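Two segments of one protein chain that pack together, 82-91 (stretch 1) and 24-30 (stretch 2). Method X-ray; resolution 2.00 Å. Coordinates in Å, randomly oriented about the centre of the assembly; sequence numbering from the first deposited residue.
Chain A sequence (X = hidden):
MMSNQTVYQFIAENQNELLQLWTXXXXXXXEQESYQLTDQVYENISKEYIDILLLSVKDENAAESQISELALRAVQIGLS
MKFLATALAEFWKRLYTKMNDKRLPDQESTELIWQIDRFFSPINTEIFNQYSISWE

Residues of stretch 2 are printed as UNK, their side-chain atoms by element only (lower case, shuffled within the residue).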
# COMPACT_ATOMS: atom_id res chain seq x y z
N LYS A 82 -3.94 9.84 0.02
CA LYS A 82 -4.96 9.01 -0.67
C LYS A 82 -4.60 8.90 -2.16
O LYS A 82 -4.62 7.82 -2.75
CB LYS A 82 -6.39 9.63 -0.48
CG LYS A 82 -7.43 8.81 -1.13
CD LYS A 82 -7.76 7.54 -0.26
CE LYS A 82 -8.95 6.61 -0.81
NZ LYS A 82 -9.56 5.41 0.05
N PHE A 83 -4.39 10.06 -2.83
CA PHE A 83 -4.03 10.13 -4.25
C PHE A 83 -2.72 9.39 -4.52
O PHE A 83 -2.59 8.56 -5.45
CB PHE A 83 -3.82 11.63 -4.66
CG PHE A 83 -3.49 11.79 -6.11
CD1 PHE A 83 -4.49 11.98 -7.04
CD2 PHE A 83 -2.23 11.65 -6.56
CE1 PHE A 83 -4.16 12.08 -8.47
CE2 PHE A 83 -1.88 11.82 -7.92
CZ PHE A 83 -2.88 11.99 -8.89
N LEU A 84 -1.73 9.70 -3.71
CA LEU A 84 -0.45 9.05 -3.87
C LEU A 84 -0.55 7.55 -3.75
O LEU A 84 -0.02 6.85 -4.61
CB LEU A 84 0.58 9.65 -2.90
CG LEU A 84 1.97 8.99 -2.97
CD1 LEU A 84 2.56 9.25 -4.32
CD2 LEU A 84 2.78 9.61 -1.97
N ALA A 85 -1.21 7.06 -2.69
CA ALA A 85 -1.30 5.62 -2.46
C ALA A 85 -2.17 4.96 -3.53
O ALA A 85 -1.86 3.93 -4.01
CB ALA A 85 -1.86 5.37 -1.07
N THR A 86 -3.19 5.63 -4.04
CA THR A 86 -3.96 5.09 -5.15
C THR A 86 -3.13 4.98 -6.41
O THR A 86 -3.19 3.96 -7.06
CB THR A 86 -5.26 5.93 -5.37
OG1 THR A 86 -5.94 6.05 -4.11
CG2 THR A 86 -6.18 5.36 -6.52
N ALA A 87 -2.36 6.03 -6.75
CA ALA A 87 -1.48 6.04 -7.87
C ALA A 87 -0.44 4.97 -7.87
O ALA A 87 -0.23 4.23 -8.84
CB ALA A 87 -0.78 7.40 -8.00
N LEU A 88 0.27 4.88 -6.78
CA LEU A 88 1.29 3.83 -6.68
C LEU A 88 0.70 2.40 -6.84
O LEU A 88 1.38 1.54 -7.46
CB LEU A 88 2.07 3.97 -5.39
CG LEU A 88 2.85 5.25 -5.23
CD1 LEU A 88 3.96 5.17 -4.16
CD2 LEU A 88 3.53 5.64 -6.55
N ALA A 89 -0.44 2.14 -6.22
CA ALA A 89 -1.21 0.83 -6.38
C ALA A 89 -1.50 0.54 -7.87
O ALA A 89 -1.22 -0.54 -8.40
CB ALA A 89 -2.46 0.83 -5.54
N GLU A 90 -2.00 1.56 -8.58
CA GLU A 90 -2.25 1.43 -9.99
C GLU A 90 -0.97 1.28 -10.83
O GLU A 90 -1.03 0.57 -11.83
CB GLU A 90 -3.05 2.69 -10.55
CG GLU A 90 -4.44 2.66 -10.49
CD GLU A 90 -5.03 1.31 -11.01
OE1 GLU A 90 -4.97 1.00 -12.22
OE2 GLU A 90 -5.50 0.55 -10.12
N PHE A 91 0.17 1.91 -10.44
CA PHE A 91 1.40 1.79 -11.15
C PHE A 91 1.80 0.29 -11.26
O PHE A 91 2.07 -0.16 -12.36
CB PHE A 91 2.54 2.53 -10.47
CG PHE A 91 2.56 4.02 -10.71
CD1 PHE A 91 1.46 4.72 -11.31
CD2 PHE A 91 3.60 4.73 -10.29
CE1 PHE A 91 1.48 6.05 -11.46
CE2 PHE A 91 3.65 6.09 -10.47
CZ PHE A 91 2.59 6.74 -11.06
N UNK A 24 0.26 8.65 -17.77
CA UNK A 24 -1.16 8.55 -18.11
C UNK A 24 -2.02 8.17 -16.97
O UNK A 24 -3.14 8.65 -16.84
c UNK A 24 -0.81 8.10 -20.61
o UNK A 24 -0.66 7.26 -21.50
c UNK A 24 -1.39 7.58 -19.30
o UNK A 24 -0.43 9.32 -20.74
N UNK A 25 -1.54 7.29 -16.10
CA UNK A 25 -2.29 6.91 -14.88
C UNK A 25 -2.47 8.12 -13.98
O UNK A 25 -3.56 8.36 -13.55
c UNK A 25 -2.14 5.40 -12.84
o UNK A 25 -1.40 4.68 -15.03
c UNK A 25 -1.51 5.79 -14.16
N UNK A 26 -1.40 8.92 -13.76
CA UNK A 26 -1.49 10.13 -12.94
C UNK A 26 -2.48 11.10 -13.50
O UNK A 26 -3.30 11.65 -12.79
c UNK A 26 0.89 10.04 -11.95
c UNK A 26 0.52 9.99 -10.42
c UNK A 26 -0.13 10.81 -12.79
c UNK A 26 2.22 10.60 -12.08
N UNK A 27 -2.42 11.28 -14.79
CA UNK A 27 -3.29 12.20 -15.44
C UNK A 27 -4.74 11.78 -15.28
O UNK A 27 -5.61 12.59 -14.97
c UNK A 27 -1.59 13.12 -17.08
c UNK A 27 -1.13 13.04 -18.58
c UNK A 27 -2.17 13.52 -19.47
c UNK A 27 -2.88 12.32 -16.88
n UNK A 27 -1.69 13.85 -20.86
N UNK A 28 -5.00 10.49 -15.50
CA UNK A 28 -6.37 9.93 -15.36
C UNK A 28 -6.87 10.16 -13.96
O UNK A 28 -7.99 10.58 -13.75
c UNK A 28 -7.40 6.14 -15.76
c UNK A 28 -7.59 7.68 -15.59
o UNK A 28 -6.41 5.65 -16.41
c UNK A 28 -6.32 8.42 -15.68
o UNK A 28 -8.21 5.42 -15.14
N UNK A 29 -6.03 9.90 -12.99
CA UNK A 29 -6.43 10.09 -11.63
C UNK A 29 -6.64 11.54 -11.27
O UNK A 29 -7.58 11.85 -10.46
c UNK A 29 -6.62 7.35 -10.14
c UNK A 29 -5.44 9.43 -10.66
c UNK A 29 -5.37 7.92 -10.69
c UNK A 29 -4.12 7.45 -9.89
N UNK A 30 -5.82 12.43 -11.84
CA UNK A 30 -5.94 13.87 -11.51
C UNK A 30 -7.30 14.47 -11.93
O UNK A 30 -7.75 15.44 -11.37
c UNK A 30 -4.80 14.71 -12.10
o UNK A 30 -4.87 14.83 -13.51

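Position 24 carries two side-chain carbons, the second bearing two oxygens, and its side chain does not reach stretch 1, so it takes no part in the contact. This short carboxylate is Asp24, and its partly exposed place suits a charged group.

At position 25 the first side-chain carbon carries one oxygen and one carbon, and that terminal carbon lies against Glu90 CB and Phe91 CE1. This beta-branched pattern is that of threonine. The methyl of Thr25 faces stretch 1, with CG2 lying 3.7 Å from Glu90 CB and 3.9 Å from Phe91 CE1, at the edge of that ring. OG1 is hydrogen-bonded elsewhere in the structure, so the residue offers carbon to its neighbours while its polar atom is satisfied.

Position 26 has four carbons, forked at the second, with CB pointing sideways but the end of the chain coming nearer to stretch 1, where it touches Phe83, Ala87 and Phe91. The fork at the second carbon identifies leucine. Leu26 CG sits 3.8 Å from Phe91 CZ, at the ring edge, while CD2 lies 3.8 Å from Ala87 CB and 3.9 Å from Phe83 CE2. A branched aliphatic chain suits this buried site because it reaches both aromatic rings and the small alanine between them in sequence.

Position 27 shows four carbons in a row ending in nitrogen, with no contact to stretch 1, which is lysine. The CA-to-CB bond of Lys27 points away from stretch 1; a long charged chain suits this partly exposed place, and its NZ is hydrogen-bonded elsewhere in the structure.

Position 28 has three carbons, the third with two oxygens, and touches nothing on stretch 1: a glutamate. Exposed and out of contact, Glu28 can keep its charge near solvent, and both carboxylate oxygens are hydrogen-bonded elsewhere in the structure.

Position 29 again has four carbons forked at the second, now with CB directed toward stretch 1, and it touches Phe83, Thr86 and Ala87; it is leucine. Leu29 CD1 approaches Ala87 CA to 3.6 Å, CB lies 3.7 Å from Phe83 CE1, and CD2 is 4.2 Å from Thr86 CG2. The small alanine leaves its backbone accessible to the leucine methyl.

At position 30 one carbon leads to one oxygen, and the backbone N lies 3.8 Å from Phe83 CE1, at the ring edge; the residue is serine. Ser30 OG donates a hydrogen bond to Lys27 O at 2.8 Å, returning the hydroxyl to its own helix.

The two helices run at 139° between their N-to-C directions, with axes 10.0 Å apart at closest approach. Ala87 and Leu26 mark the register, their CA atoms 6.5 Å apart. No hydrogen bond crosses the contact, which buries 391 Å² in total; it rests on apolar packing, with Leu26 and Leu29 meeting Ala87 and Phe83, Leu26 also reaching Phe91, and the threonine methyls extending the carbon surface.

Stretch 2 24-30: DTLKELS
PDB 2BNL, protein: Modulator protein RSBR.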